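Long-range contacts in ZYG-9 (Caenorhabditis elegans, PDB 2OF3), which plays a major part in organising microtubules and spindle poles during mitosis and meiosis in one-cell embryos: residues A1-S6 against D75-S80; L5-D10 against L81-D86; Q13-E18 against S126-S131; K90-R95 against I105-L110. All blocks are in the same frame, centred on the assembly; numbering follows the deposited sequence.

Contact 1. Residues A1-S6 against D75-S80; sequences AELLLS and DTSPRS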
loop_
_atom_site.group_PDB
_atom_site.type_symbol
_atom_site.label_atom_id
_atom_site.label_comp_id
_atom_site.label_asym_id
_atom_site.label_seq_id
_atom_site.Cartn_x
_atom_site.Cartn_y
_atom_site.Cartn_z
ATOM N N ALA A 1 -30.835 17.647 -7.019
ATOM C CA ALA A 1 -29.597 17.955 -7.792
ATOM C C ALA A 1 -28.732 16.676 -7.938
ATOM O O ALA A 1 -28.703 15.863 -7.003
ATOM C CB ALA A 1 -28.799 19.109 -7.122
ATOM N N GLU A 2 -28.055 16.472 -9.082
ATOM C CA GLU A 2 -27.280 15.213 -9.287
ATOM C C GLU A 2 -25.822 15.208 -8.802
ATOM O O GLU A 2 -25.025 16.138 -9.056
ATOM C CB GLU A 2 -27.363 14.674 -10.719
ATOM C CG GLU A 2 -28.738 14.080 -11.080
ATOM C CD GLU A 2 -29.587 15.044 -11.945
ATOM O OE1 GLU A 2 -30.549 15.646 -11.405
ATOM O OE2 GLU A 2 -29.280 15.218 -13.157
ATOM N N LEU A 3 -25.502 14.137 -8.079
ATOM C CA LEU A 3 -24.159 13.868 -7.576
ATOM C C LEU A 3 -23.211 13.692 -8.758
ATOM O O LEU A 3 -23.532 13.016 -9.754
ATOM C CB LEU A 3 -24.179 12.588 -6.720
ATOM C CG LEU A 3 -25.143 12.473 -5.533
ATOM C CD1 LEU A 3 -25.093 11.097 -4.896
ATOM C CD2 LEU A 3 -24.888 13.559 -4.476
ATOM N N LEU A 4 -22.044 14.306 -8.655
ATOM C CA LEU A 4 -20.971 14.060 -9.579
ATOM C C LEU A 4 -20.545 12.556 -9.649
ATOM O O LEU A 4 -20.093 12.056 -10.693
ATOM C CB LEU A 4 -19.822 14.920 -9.143
ATOM C CG LEU A 4 -18.630 14.977 -10.072
ATOM C CD1 LEU A 4 -19.047 15.645 -11.400
ATOM C CD2 LEU A 4 -17.558 15.753 -9.353
ATOM N N LEU A 5 -20.717 11.848 -8.528
ATOM C CA LEU A 5 -20.254 10.477 -8.355
ATOM C C LEU A 5 -21.296 9.791 -7.543
ATOM O O LEU A 5 -21.784 10.370 -6.591
ATOM C CB LEU A 5 -18.893 10.457 -7.654
ATOM C CG LEU A 5 -18.242 9.079 -7.509
ATOM C CD1 LEU A 5 -17.921 8.462 -8.929
ATOM C CD2 LEU A 5 -16.980 9.270 -6.637
ATOM N N SER A 6 -21.707 8.589 -7.949
ATOM C CA SER A 6 -22.789 7.858 -7.313
ATOM C C SER A 6 -22.611 7.540 -5.811
ATOM O O SER A 6 -21.502 7.500 -5.276
ATOM C CB SER A 6 -23.007 6.524 -8.049
ATOM O OG SER A 6 -21.892 5.661 -7.796
ATOM N N ASP A 75 -16.126 16.603 1.621
ATOM C CA ASP A 75 -16.916 17.557 2.411
ATOM C C ASP A 75 -18.365 17.466 2.039
ATOM O O ASP A 75 -19.220 17.462 2.906
ATOM C CB ASP A 75 -16.467 19.010 2.173
ATOM C CG ASP A 75 -14.988 19.230 2.449
ATOM O OD1 ASP A 75 -14.509 18.900 3.571
ATOM O OD2 ASP A 75 -14.291 19.726 1.515
ATOM N N THR A 76 -18.658 17.368 0.749
ATOM C CA THR A 76 -20.024 17.506 0.264
ATOM C C THR A 76 -20.732 16.170 -0.001
ATOM O O THR A 76 -21.959 16.081 0.098
ATOM C CB THR A 76 -20.074 18.413 -1.042
ATOM O OG1 THR A 76 -19.379 17.750 -2.092
ATOM C CG2 THR A 76 -19.379 19.792 -0.819
ATOM N N SER A 77 -19.978 15.120 -0.354
ATOM C CA SER A 77 -20.637 13.827 -0.599
ATOM C C SER A 77 -19.686 12.677 -0.303
ATOM O O SER A 77 -19.341 11.914 -1.214
ATOM C CB SER A 77 -21.170 13.751 -2.029
ATOM O OG SER A 77 -21.998 12.592 -2.170
ATOM N N PRO A 78 -19.226 12.565 0.972
ATOM C CA PRO A 78 -18.272 11.495 1.321
ATOM C C PRO A 78 -18.753 10.062 1.005
ATOM O O PRO A 78 -17.920 9.218 0.682
ATOM C CB PRO A 78 -18.005 11.721 2.828
ATOM C CG PRO A 78 -19.237 12.481 3.290
ATOM C CD PRO A 78 -19.546 13.402 2.155
ATOM N N ARG A 79 -20.050 9.798 1.046
ATOM C CA ARG A 79 -20.573 8.454 0.683
ATOM C C ARG A 79 -20.328 8.103 -0.771
ATOM O O ARG A 79 -20.266 6.903 -1.092
ATOM C CB ARG A 79 -22.060 8.315 0.966
ATOM C CG ARG A 79 -22.385 8.224 2.460
ATOM C CD ARG A 79 -23.898 8.362 2.678
ATOM N NE ARG A 79 -24.102 8.916 4.025
ATOM C CZ ARG A 79 -24.079 8.216 5.169
ATOM N NH1 ARG A 79 -23.908 6.891 5.143
ATOM N NH2 ARG A 79 -24.233 8.849 6.340
ATOM N N SER A 80 -20.168 9.122 -1.626
ATOM C CA SER A 80 -19.754 8.916 -3.031
ATOM C C SER A 80 -18.370 8.354 -3.154
ATOM O O SER A 80 -18.158 7.425 -3.930
ATOM C CB SER A 80 -19.865 10.219 -3.813
ATOM O OG SER A 80 -21.272 10.554 -3.833
#
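Leu-3 is the first residue of the N-terminal tail of the fragment to reach the turn around Ser-77. Its CG stands anti to the carbonyl carbon (chi1 -55°), and the two methyls beyond divide the work: CD2 lies 3.8 Å from Ser-77 OG, while CD1 approaches Ser-80 OG. Leu-5 supplies both a polar and an apolar link. Its carbonyl O accepts a 2.8 Å hydrogen bond from Ser-80 OG, the hydroxyl sitting above the carbonyl plane, 43° out of it. Its side chain lies against the same serine, with Leu-5 CB 4.0 Å from Ser-80 CB and Leu-5 CD2 3.5 Å from Ser-80 O. An alanine in place of Ser-80 would probably leave Leu-5 O without its hydroxyl donor and open a small gap beside Leu-3 CD1. At Ser-6 the backbone takes over: Ser-80 CA makes a CA-H...O contact of 3.2 Å with Ser-6 O, whereas Ser-6 OG is engaged by Gln-46 and Asn-84. The irregular tail lies along the junction of helix 60-76 with helix 78-83, near one end of the helical TOG domain; backbone hydrogen bonds join Leu-4 to Lys-48 and Ser-6 to Gln-46, and Leu-5 also packs on Leu-70 and Leu-73 of helix 60-76.

Contact 2. Residues L5-D10 against L81-D86; sequences LSDNED and LLSNSD
The chain of residues 5-10 comes nearest to residues 81-86 at Asp-7 and Ser-83, whose CA atoms are 5.4 Å apart, just where helix 78-83 gives way to helix 85-95. Leu-5 and Asn-84 meet tip to tip, with Leu-5 CG 3.5 Å from Asn-84 ND2. That amide nitrogen donates to Ser-6 OG at 3.1 Å; the bond is fairly straight (160°) and lies practically in the amide plane. ND2 also bonds to Ser-80 O, which helps fix the rotation of the amide. An alanine at Asn-84 would probably leave Ser-6 OG and Ser-80 O without this donor and open a gap at the tip of Leu-5. Asn-8 forms an Asx turn just ahead of helix 10-19: its OD1 accepts from Asp-10 N at 3.0 Å, the donor lying above the carbonyl plane. Gln-46 OE1 hydrogen-bonds to both Ser-6 OG and Asn-8 ND2. Ser-83 OG lies 3.0 Å from Asn-8 O and also bonds to Arg-79 O. Water 1 donates to both Asn-8 O and Ser-83 O, bridging the backbones, and water 2 sits between Asn-8 OD1 and Asn-84 OD1, 2.7 Å from the latter. At the apolar end, Leu-5 CD2 touches Leu-81 CD2 at 4.4 Å, next to Leu-73 of helix 60-76.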
loop_
_atom_site.group_PDB
_atom_site.type_symbol
_atom_site.label_atom_id
_atom_site.label_comp_id
_atom_site.label_asym_id
_atom_site.label_seq_id
_atom_site.Cartn_x
_atom_site.Cartn_y
_atom_site.Cartn_z
ATOM N N LEU A 5 -20.717 11.848 -8.528
ATOM C CA LEU A 5 -20.254 10.477 -8.355
ATOM C C LEU A 5 -21.296 9.791 -7.543
ATOM O O LEU A 5 -21.784 10.370 -6.591
ATOM C CB LEU A 5 -18.893 10.457 -7.654
ATOM C CG LEU A 5 -18.242 9.079 -7.509
ATOM C CD1 LEU A 5 -17.921 8.462 -8.929
ATOM C CD2 LEU A 5 -16.980 9.270 -6.637
ATOM N N SER A 6 -21.707 8.589 -7.949
ATOM C CA SER A 6 -22.789 7.858 -7.313
ATOM C C SER A 6 -22.611 7.540 -5.811
ATOM O O SER A 6 -21.502 7.500 -5.276
ATOM C CB SER A 6 -23.007 6.524 -8.049
ATOM O OG SER A 6 -21.892 5.661 -7.796
ATOM N N ASP A 7 -23.724 7.260 -5.151
ATOM C CA ASP A 7 -23.713 6.767 -3.799
ATOM C C ASP A 7 -24.699 5.605 -3.898
ATOM O O ASP A 7 -25.914 5.808 -3.821
ATOM C CB ASP A 7 -24.200 7.896 -2.873
ATOM C CG ASP A 7 -24.674 7.404 -1.499
ATOM O OD1 ASP A 7 -24.338 6.253 -1.100
ATOM O OD2 ASP A 7 -25.390 8.186 -0.805
ATOM N N ASN A 8 -24.204 4.400 -4.127
ATOM C CA ASN A 8 -25.038 3.205 -4.213
ATOM C C ASN A 8 -24.224 2.038 -3.652
ATOM O O ASN A 8 -23.106 2.212 -3.140
ATOM C CB ASN A 8 -25.496 2.961 -5.699
ATOM C CG ASN A 8 -24.314 2.814 -6.668
ATOM O OD1 ASN A 8 -23.251 2.338 -6.276
ATOM N ND2 ASN A 8 -24.481 3.251 -7.923
ATOM N N GLU A 9 -24.728 0.828 -3.783
ATOM C CA GLU A 9 -23.998 -0.331 -3.294
ATOM C C GLU A 9 -23.454 -1.192 -4.424
ATOM O O GLU A 9 -23.331 -2.419 -4.282
ATOM C CB GLU A 9 -24.945 -1.157 -2.449
ATOM C CG GLU A 9 -25.219 -0.491 -1.135
ATOM C CD GLU A 9 -26.138 -1.301 -0.279
ATOM O OE1 GLU A 9 -25.897 -2.531 -0.100
ATOM O OE2 GLU A 9 -27.117 -0.691 0.229
ATOM N N ASP A 10 -23.115 -0.573 -5.551
ATOM C CA ASP A 10 -22.606 -1.368 -6.691
ATOM C C ASP A 10 -21.236 -1.966 -6.418
ATOM O O ASP A 10 -20.852 -2.883 -7.086
ATOM C CB ASP A 10 -22.564 -0.546 -7.965
ATOM C CG ASP A 10 -23.941 -0.286 -8.530
ATOM O OD1 ASP A 10 -24.945 -0.668 -7.885
ATOM O OD2 ASP A 10 -24.050 0.344 -9.603
ATOM N N LEU A 81 -17.421 8.911 -2.406
ATOM C CA LEU A 81 -16.065 8.391 -2.350
ATOM C C LEU A 81 -16.028 6.976 -1.781
ATOM O O LEU A 81 -15.301 6.155 -2.335
ATOM C CB LEU A 81 -15.129 9.320 -1.537
ATOM C CG LEU A 81 -15.022 10.775 -2.042
ATOM C CD1 LEU A 81 -14.084 11.522 -1.096
ATOM C CD2 LEU A 81 -14.432 10.860 -3.459
ATOM N N LEU A 82 -16.768 6.699 -0.685
ATOM C CA LEU A 82 -16.858 5.352 -0.120
ATOM C C LEU A 82 -17.471 4.312 -1.083
ATOM O O LEU A 82 -16.913 3.196 -1.236
ATOM C CB LEU A 82 -17.717 5.340 1.157
ATOM C CG LEU A 82 -16.922 5.734 2.370
ATOM C CD1 LEU A 82 -17.958 5.997 3.438
ATOM C CD2 LEU A 82 -15.876 4.604 2.816
ATOM N N SER A 83 -18.605 4.673 -1.710
ATOM C CA SER A 83 -19.330 3.769 -2.614
ATOM C C SER A 83 -18.436 3.333 -3.768
ATOM O O SER A 83 -18.585 2.229 -4.280
ATOM C CB SER A 83 -20.531 4.476 -3.238
ATOM O OG SER A 83 -21.547 4.684 -2.276
ATOM N N ASN A 84 -17.520 4.209 -4.160
ATOM C CA ASN A 84 -16.667 4.026 -5.341
ATOM C C ASN A 84 -15.192 3.906 -5.018
ATOM O O ASN A 84 -14.361 4.038 -5.904
ATOM C CB ASN A 84 -16.948 5.165 -6.366
ATOM C CG ASN A 84 -18.325 5.085 -6.878
ATOM O OD1 ASN A 84 -18.669 4.172 -7.659
ATOM N ND2 ASN A 84 -19.185 5.954 -6.382
ATOM N N SER A 85 -14.880 3.615 -3.758
ATOM C CA SER A 85 -13.501 3.593 -3.273
ATOM C C SER A 85 -12.639 2.647 -4.073
ATOM O O SER A 85 -11.486 2.985 -4.416
ATOM C CB SER A 85 -13.414 3.207 -1.799
ATOM O OG SER A 85 -13.763 1.818 -1.557
ATOM N N ASP A 86 -13.170 1.479 -4.397
ATOM C CA ASP A 86 -12.410 0.502 -5.160
ATOM C C ASP A 86 -12.006 1.046 -6.542
ATOM O O ASP A 86 -10.884 0.834 -6.984
ATOM C CB ASP A 86 -13.194 -0.835 -5.239
ATOM C CG ASP A 86 -14.558 -0.707 -5.956
ATOM O OD1 ASP A 86 -15.361 0.187 -5.568
ATOM O OD2 ASP A 86 -14.863 -1.515 -6.911
HETATM O O HOH W 1 -20.777 0.868 -3.648
HETATM O O HOH W 2 -20.492 2.210 -7.055
#

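Contact 3. Residues Q13-E18 against S126-S131; sequences QRIKEE and SQEEVS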
loop_
_atom_site.group_PDB
_atom_site.type_symbol
_atom_site.label_atom_id
_atom_site.label_comp_id
_atom_site.label_asym_id
_atom_site.label_seq_id
_atom_site.Cartn_x
_atom_site.Cartn_y
_atom_site.Cartn_z
ATOM N N GLN A 13 -21.594 -5.680 -6.099
ATOM C CA GLN A 13 -21.727 -6.275 -7.416
ATOM C C GLN A 13 -20.351 -6.388 -8.121
ATOM O O GLN A 13 -20.076 -7.402 -8.728
ATOM C CB GLN A 13 -22.745 -5.494 -8.287
ATOM C CG GLN A 13 -23.006 -6.109 -9.747
ATOM C CD GLN A 13 -23.663 -7.510 -9.682
ATOM O OE1 GLN A 13 -24.320 -7.830 -8.694
ATOM N NE2 GLN A 13 -23.421 -8.364 -10.699
ATOM N N ARG A 14 -19.484 -5.387 -7.998
ATOM C CA ARG A 14 -18.136 -5.434 -8.599
ATOM C C ARG A 14 -17.269 -6.484 -7.944
ATOM O O ARG A 14 -16.583 -7.220 -8.686
ATOM C CB ARG A 14 -17.428 -4.077 -8.608
ATOM C CG ARG A 14 -18.175 -3.046 -9.435
ATOM C CD ARG A 14 -17.298 -1.753 -9.566
ATOM N NE ARG A 14 -17.214 -1.010 -8.290
ATOM C CZ ARG A 14 -18.105 -0.131 -7.878
ATOM N NH1 ARG A 14 -19.217 0.117 -8.584
ATOM N NH2 ARG A 14 -17.925 0.466 -6.722
ATOM N N ILE A 15 -17.297 -6.578 -6.604
ATOM C CA ILE A 15 -16.547 -7.604 -5.875
ATOM C C ILE A 15 -17.030 -9.007 -6.269
ATOM O O ILE A 15 -16.236 -9.903 -6.550
ATOM C CB ILE A 15 -16.662 -7.485 -4.342
ATOM C CG1 ILE A 15 -16.119 -6.140 -3.830
ATOM C CG2 ILE A 15 -15.879 -8.586 -3.661
ATOM C CD1 ILE A 15 -14.779 -5.745 -4.405
ATOM N N LYS A 16 -18.331 -9.196 -6.298
ATOM C CA LYS A 16 -18.883 -10.477 -6.709
ATOM C C LYS A 16 -18.520 -10.859 -8.156
ATOM O O LYS A 16 -18.134 -12.000 -8.388
ATOM C CB LYS A 16 -20.394 -10.432 -6.532
ATOM C CG LYS A 16 -21.075 -11.553 -7.232
ATOM C CD LYS A 16 -22.546 -11.445 -7.025
ATOM C CE LYS A 16 -23.180 -10.826 -8.238
ATOM N NZ LYS A 16 -24.644 -10.622 -7.912
ATOM N N GLU A 17 -18.622 -9.927 -9.116
ATOM C CA GLU A 17 -18.261 -10.199 -10.515
ATOM C C GLU A 17 -16.801 -10.573 -10.646
ATOM O O GLU A 17 -16.489 -11.459 -11.409
ATOM C CB GLU A 17 -18.625 -9.015 -11.412
ATOM C CG GLU A 17 -20.133 -8.876 -11.568
ATOM C CD GLU A 17 -20.602 -7.803 -12.570
ATOM O OE1 GLU A 17 -19.754 -7.062 -13.154
ATOM O OE2 GLU A 17 -21.865 -7.699 -12.737
ATOM N N GLU A 18 -15.901 -9.957 -9.870
ATOM C CA GLU A 18 -14.487 -10.332 -9.890
ATOM C C GLU A 18 -14.293 -11.772 -9.357
ATOM O O GLU A 18 -13.529 -12.582 -9.942
ATOM C CB GLU A 18 -13.604 -9.325 -9.077
ATOM C CG GLU A 18 -12.126 -9.724 -9.204
ATOM C CD GLU A 18 -11.188 -8.682 -8.662
ATOM O OE1 GLU A 18 -11.667 -7.528 -8.514
ATOM O OE2 GLU A 18 -9.979 -9.020 -8.386
ATOM N N SER A 126 -12.456 -5.675 1.012
ATOM C CA SER A 126 -12.303 -7.042 0.567
ATOM C C SER A 126 -10.850 -7.341 0.218
ATOM O O SER A 126 -10.053 -6.433 -0.010
ATOM C CB SER A 126 -13.188 -7.280 -0.667
ATOM O OG SER A 126 -12.782 -6.437 -1.785
ATOM N N GLN A 127 -10.495 -8.611 0.143
ATOM C CA GLN A 127 -9.155 -8.992 -0.246
ATOM C C GLN A 127 -8.837 -8.441 -1.652
ATOM O O GLN A 127 -7.709 -7.981 -1.923
ATOM C CB GLN A 127 -9.106 -10.517 -0.230
ATOM C CG GLN A 127 -7.784 -11.136 -0.609
ATOM C CD GLN A 127 -7.596 -12.578 0.029
ATOM O OE1 GLN A 127 -8.576 -13.366 0.141
ATOM N NE2 GLN A 127 -6.339 -12.906 0.438
ATOM N N GLU A 128 -9.853 -8.439 -2.521
ATOM C CA GLU A 128 -9.725 -7.936 -3.872
ATOM C C GLU A 128 -9.380 -6.451 -3.905
ATOM O O GLU A 128 -8.523 -6.061 -4.674
ATOM C CB GLU A 128 -11.020 -8.155 -4.669
ATOM C CG GLU A 128 -11.320 -9.667 -5.001
ATOM C CD GLU A 128 -11.856 -10.455 -3.829
ATOM O OE1 GLU A 128 -12.317 -9.905 -2.786
ATOM O OE2 GLU A 128 -11.805 -11.688 -3.940
ATOM N N GLU A 129 -10.083 -5.641 -3.115
ATOM C CA GLU A 129 -9.798 -4.205 -3.051
ATOM C C GLU A 129 -8.416 -3.926 -2.494
ATOM O O GLU A 129 -7.707 -3.058 -3.020
ATOM C CB GLU A 129 -10.763 -3.496 -2.139
ATOM C CG GLU A 129 -12.141 -3.558 -2.593
ATOM C CD GLU A 129 -13.109 -3.018 -1.529
ATOM O OE1 GLU A 129 -13.864 -3.896 -0.921
ATOM O OE2 GLU A 129 -13.061 -1.728 -1.367
ATOM N N VAL A 130 -8.052 -4.629 -1.428
ATOM C CA VAL A 130 -6.716 -4.509 -0.817
ATOM C C VAL A 130 -5.600 -4.834 -1.804
ATOM O O VAL A 130 -4.633 -4.084 -1.946
ATOM C CB VAL A 130 -6.569 -5.373 0.500
ATOM C CG1 VAL A 130 -5.201 -5.131 1.120
ATOM C CG2 VAL A 130 -7.591 -4.968 1.564
ATOM N N SER A 131 -5.733 -5.953 -2.486
ATOM C CA SER A 131 -4.711 -6.462 -3.415
ATOM C C SER A 131 -4.608 -5.599 -4.619
ATOM O O SER A 131 -3.559 -5.504 -5.205
ATOM C CB SER A 131 -5.162 -7.844 -3.931
ATOM O OG SER A 131 -4.464 -8.761 -3.153
HETATM O O HOH W 3 -10.217 -5.507 -7.271
#
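Ile-15 and Glu-18, one helical turn apart on helix 10-19, pack against the first turn of helix 127-139; the two short axes are nearly perpendicular (88°) and 10.7 Å apart at closest approach. Van der Waals contact centres on Ile-15. Its CD1 methyl ends 3.4 Å from Ser-126 OG and also touches Glu-129 CG, the isoleucine and glutamate side chains crossing at about a right angle. The other branch, CG2, lies 3.9 Å from Glu-128 OE1. Glu-18, with CG anti to the backbone N (chi1 -177°) and the chain extended beyond, slides past Glu-128 in the opposite direction. Its OE2 rests 3.7 Å from Glu-128 CG, and the two carboxylate planes are turned 83° apart.

Hydrogen bonding within residues 126-131 builds the surface that Ile-15 meets. Ser-126 and Glu-129 form a capping box at the start of helix 127-139: Ser-126 OG accepts from Glu-129 N at 3.1 Å, and Glu-129 OE1 accepts from both Ser-126 N and Ser-126 OG. The hydroxyl, 2.9 Å from OE1, uses the anti lone pair, while the backbone N-H arrives from above the carboxylate plane. Two donors therefore grip this single oxygen.

Between the helices the polar link is through water: water 3 donates to Glu-18 OE1 at 2.8 Å and, weakly, to Glu-128 O. Electrostatics add a possible tension, since Glu-18 OE2 and Glu-128 OE2 are 5.5 Å apart; the salt bridge from Glu-128 OE2 to Lys-19 NZ probably eases this like-charge approach.

Contact 4. Residues K90-R95 against I105-L110; sequences KWCTLR and IKVLEL
Arg-95 meets Val-107 through the base of its side chain, which crosses the valine at about a right angle. Its CB lies 3.6 Å from Val-107 CG2, and CG is at nearly the same distance from that methyl. CG stands anti to the carbonyl carbon (chi1 -53°), and bends at chi2 and chi3 carry the rest away from helix 101-120. NE comes to lie 3.4 Å above one face of the Trp-91 ring, offset toward the rim. Leu-94 CB packs on one face of the guanidinium, Trp-91 NE1, itself hydrogen-bonded to Leu-55 O, lies in plane at its edge, and NH1 ends in a salt bridge with Glu-98. The other branch of Val-107, CG1, presses on Cys-92, 3.7 Å from Cys-92 CB. Cys-92 SG, one step further out, reaches Leu-110 CD2 at 4.1 Å. No hydrogen bond crosses the interface; it is apolar and buried.

These residues pair helix 85-95 with helix 101-120 as near-antiparallel neighbours in the all-helical TOG domain, whose fold is built of HEAT-like repeats; the short axes are 10.1 Å apart, with 156° between their directions. Helix 60-76 flanks them through His-63, Leu-67 and Leu-70, while Thr-93 and Leu-108 pack on helix 127-139.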
loop_
_atom_site.group_PDB
_atom_site.type_symbol
_atom_site.label_atom_id
_atom_site.label_comp_id
_atom_site.label_asym_id
_atom_site.label_seq_id
_atom_site.Cartn_x
_atom_site.Cartn_y
_atom_site.Cartn_z
ATOM N N LYS A 90 -8.204 2.340 -7.845
ATOM C CA LYS A 90 -7.623 1.792 -9.095
ATOM C C LYS A 90 -7.133 2.890 -10.077
ATOM O O LYS A 90 -6.036 2.793 -10.688
ATOM C CB LYS A 90 -8.627 0.875 -9.787
ATOM C CG LYS A 90 -8.782 -0.494 -9.103
ATOM C CD LYS A 90 -9.878 -1.276 -9.808
ATOM C CE LYS A 90 -9.810 -2.725 -9.474
ATOM N NZ LYS A 90 -10.134 -2.917 -8.009
ATOM N N TRP A 91 -7.963 3.908 -10.274
ATOM C CA TRP A 91 -7.567 5.071 -11.068
ATOM C C TRP A 91 -6.289 5.719 -10.515
ATOM O O TRP A 91 -5.416 6.077 -11.283
ATOM C CB TRP A 91 -8.726 6.071 -11.113
ATOM C CG TRP A 91 -8.409 7.245 -12.007
ATOM C CD1 TRP A 91 -8.616 7.329 -13.366
ATOM C CD2 TRP A 91 -7.773 8.497 -11.601
ATOM N NE1 TRP A 91 -8.170 8.558 -13.817
ATOM C CE2 TRP A 91 -7.653 9.297 -12.771
ATOM C CE3 TRP A 91 -7.303 9.010 -10.357
ATOM C CZ2 TRP A 91 -7.077 10.620 -12.748
ATOM C CZ3 TRP A 91 -6.740 10.324 -10.320
ATOM C CH2 TRP A 91 -6.632 11.107 -11.528
ATOM N N CYS A 92 -6.174 5.874 -9.198
ATOM C CA CYS A 92 -4.962 6.358 -8.554
ATOM C C CYS A 92 -3.755 5.455 -8.849
ATOM O O CYS A 92 -2.666 5.986 -9.075
ATOM C CB CYS A 92 -5.163 6.490 -7.028
ATOM S SG CYS A 92 -6.352 7.837 -6.527
ATOM N N THR A 93 -3.916 4.117 -8.909
ATOM C CA THR A 93 -2.769 3.279 -9.235
ATOM C C THR A 93 -2.220 3.563 -10.632
ATOM O O THR A 93 -1.019 3.399 -10.854
ATOM C CB THR A 93 -3.031 1.726 -9.105
ATOM O OG1 THR A 93 -4.002 1.343 -10.089
ATOM C CG2 THR A 93 -3.550 1.351 -7.727
ATOM N N LEU A 94 -3.089 3.953 -11.580
ATOM C CA LEU A 94 -2.667 4.310 -12.943
ATOM C C LEU A 94 -1.736 5.527 -12.902
ATOM O O LEU A 94 -0.717 5.575 -13.628
ATOM C CB LEU A 94 -3.890 4.598 -13.816
ATOM C CG LEU A 94 -4.915 3.492 -14.084
ATOM C CD1 LEU A 94 -5.934 4.018 -15.045
ATOM C CD2 LEU A 94 -4.245 2.268 -14.642
ATOM N N ARG A 95 -2.076 6.478 -12.037
ATOM C CA ARG A 95 -1.214 7.624 -11.732
ATOM C C ARG A 95 0.091 7.278 -11.089
ATOM O O ARG A 95 1.031 8.034 -11.226
ATOM C CB ARG A 95 -1.923 8.673 -10.864
ATOM C CG ARG A 95 -3.252 9.145 -11.424
ATOM C CD ARG A 95 -3.074 9.755 -12.823
ATOM N NE ARG A 95 -4.120 9.182 -13.639
ATOM C CZ ARG A 95 -3.956 8.510 -14.761
ATOM N NH1 ARG A 95 -2.795 8.368 -15.315
ATOM N NH2 ARG A 95 -5.014 8.029 -15.349
ATOM N N ILE A 105 1.333 14.374 -5.646
ATOM C CA ILE A 105 0.880 14.978 -4.395
ATOM C C ILE A 105 -0.639 14.932 -4.235
ATOM O O ILE A 105 -1.141 14.592 -3.146
ATOM C CB ILE A 105 1.354 16.479 -4.263
ATOM C CG1 ILE A 105 2.848 16.537 -3.987
ATOM C CG2 ILE A 105 0.659 17.133 -3.099
ATOM C CD1 ILE A 105 3.573 17.849 -4.596
ATOM N N LYS A 106 -1.377 15.304 -5.279
ATOM C CA LYS A 106 -2.839 15.349 -5.177
ATOM C C LYS A 106 -3.471 13.960 -5.220
ATOM O O LYS A 106 -4.551 13.762 -4.671
ATOM C CB LYS A 106 -3.479 16.136 -6.334
ATOM C CG LYS A 106 -3.179 17.661 -6.364
ATOM C CD LYS A 106 -3.722 18.335 -5.114
ATOM C CE LYS A 106 -3.070 19.709 -4.904
ATOM N NZ LYS A 106 -4.041 20.504 -4.115
ATOM N N VAL A 107 -2.859 13.038 -5.958
ATOM C CA VAL A 107 -3.321 11.634 -5.940
ATOM C C VAL A 107 -3.214 11.098 -4.528
ATOM O O VAL A 107 -4.153 10.517 -4.020
ATOM C CB VAL A 107 -2.529 10.747 -6.909
ATOM C CG1 VAL A 107 -2.829 9.270 -6.635
ATOM C CG2 VAL A 107 -2.835 11.133 -8.386
ATOM N N LEU A 108 -2.087 11.351 -3.850
ATOM C CA LEU A 108 -1.906 10.793 -2.510
ATOM C C LEU A 108 -2.843 11.408 -1.512
ATOM O O LEU A 108 -3.268 10.751 -0.573
ATOM C CB LEU A 108 -0.442 10.900 -2.056
ATOM C CG LEU A 108 0.476 10.078 -2.976
ATOM C CD1 LEU A 108 1.873 10.445 -2.539
ATOM C CD2 LEU A 108 0.260 8.559 -2.780
ATOM N N GLU A 109 -3.199 12.676 -1.726
ATOM C CA GLU A 109 -4.184 13.343 -0.881
ATOM C C GLU A 109 -5.526 12.698 -1.055
ATOM O O GLU A 109 -6.229 12.466 -0.060
ATOM C CB GLU A 109 -4.248 14.805 -1.276
ATOM C CG GLU A 109 -5.305 15.599 -0.658
ATOM C CD GLU A 109 -5.301 17.039 -1.215
ATOM O OE1 GLU A 109 -4.304 17.462 -1.857
ATOM O OE2 GLU A 109 -6.296 17.742 -0.985
ATOM N N LEU A 110 -5.896 12.387 -2.299
ATOM C CA LEU A 110 -7.140 11.608 -2.516
ATOM C C LEU A 110 -7.088 10.221 -1.860
ATOM O O LEU A 110 -8.065 9.815 -1.222
ATOM C CB LEU A 110 -7.537 11.487 -4.004
ATOM C CG LEU A 110 -8.865 10.769 -4.277
ATOM C CD1 LEU A 110 -10.060 11.459 -3.541
ATOM C CD2 LEU A 110 -9.134 10.702 -5.772
#

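How the contacts relate
Contacts 1 and 2 are one continuous attachment of the fragment's N-terminal tail: their centres are 9 Å apart, they share Leu-5 and Ser-6, and both use helix 78-83. Contact 3 follows further along the same N-terminal region, 13 Å from contact 2 between centres. The two are joined by the salt bridge from Arg-14 NE to Asp-86 OD2, 2.8 Å long. Contact 4 stands apart, 17 Å from contact 2 between centres, but is linked to it through helix 85-95; in sequence it is nested inside the loop that contact 3 closes. Contacts 1 to 3 hold the first eighteen residues of the chain against later helices, whereas contact 4 joins two helices close in sequence. The assembly is a single chain without tubulin.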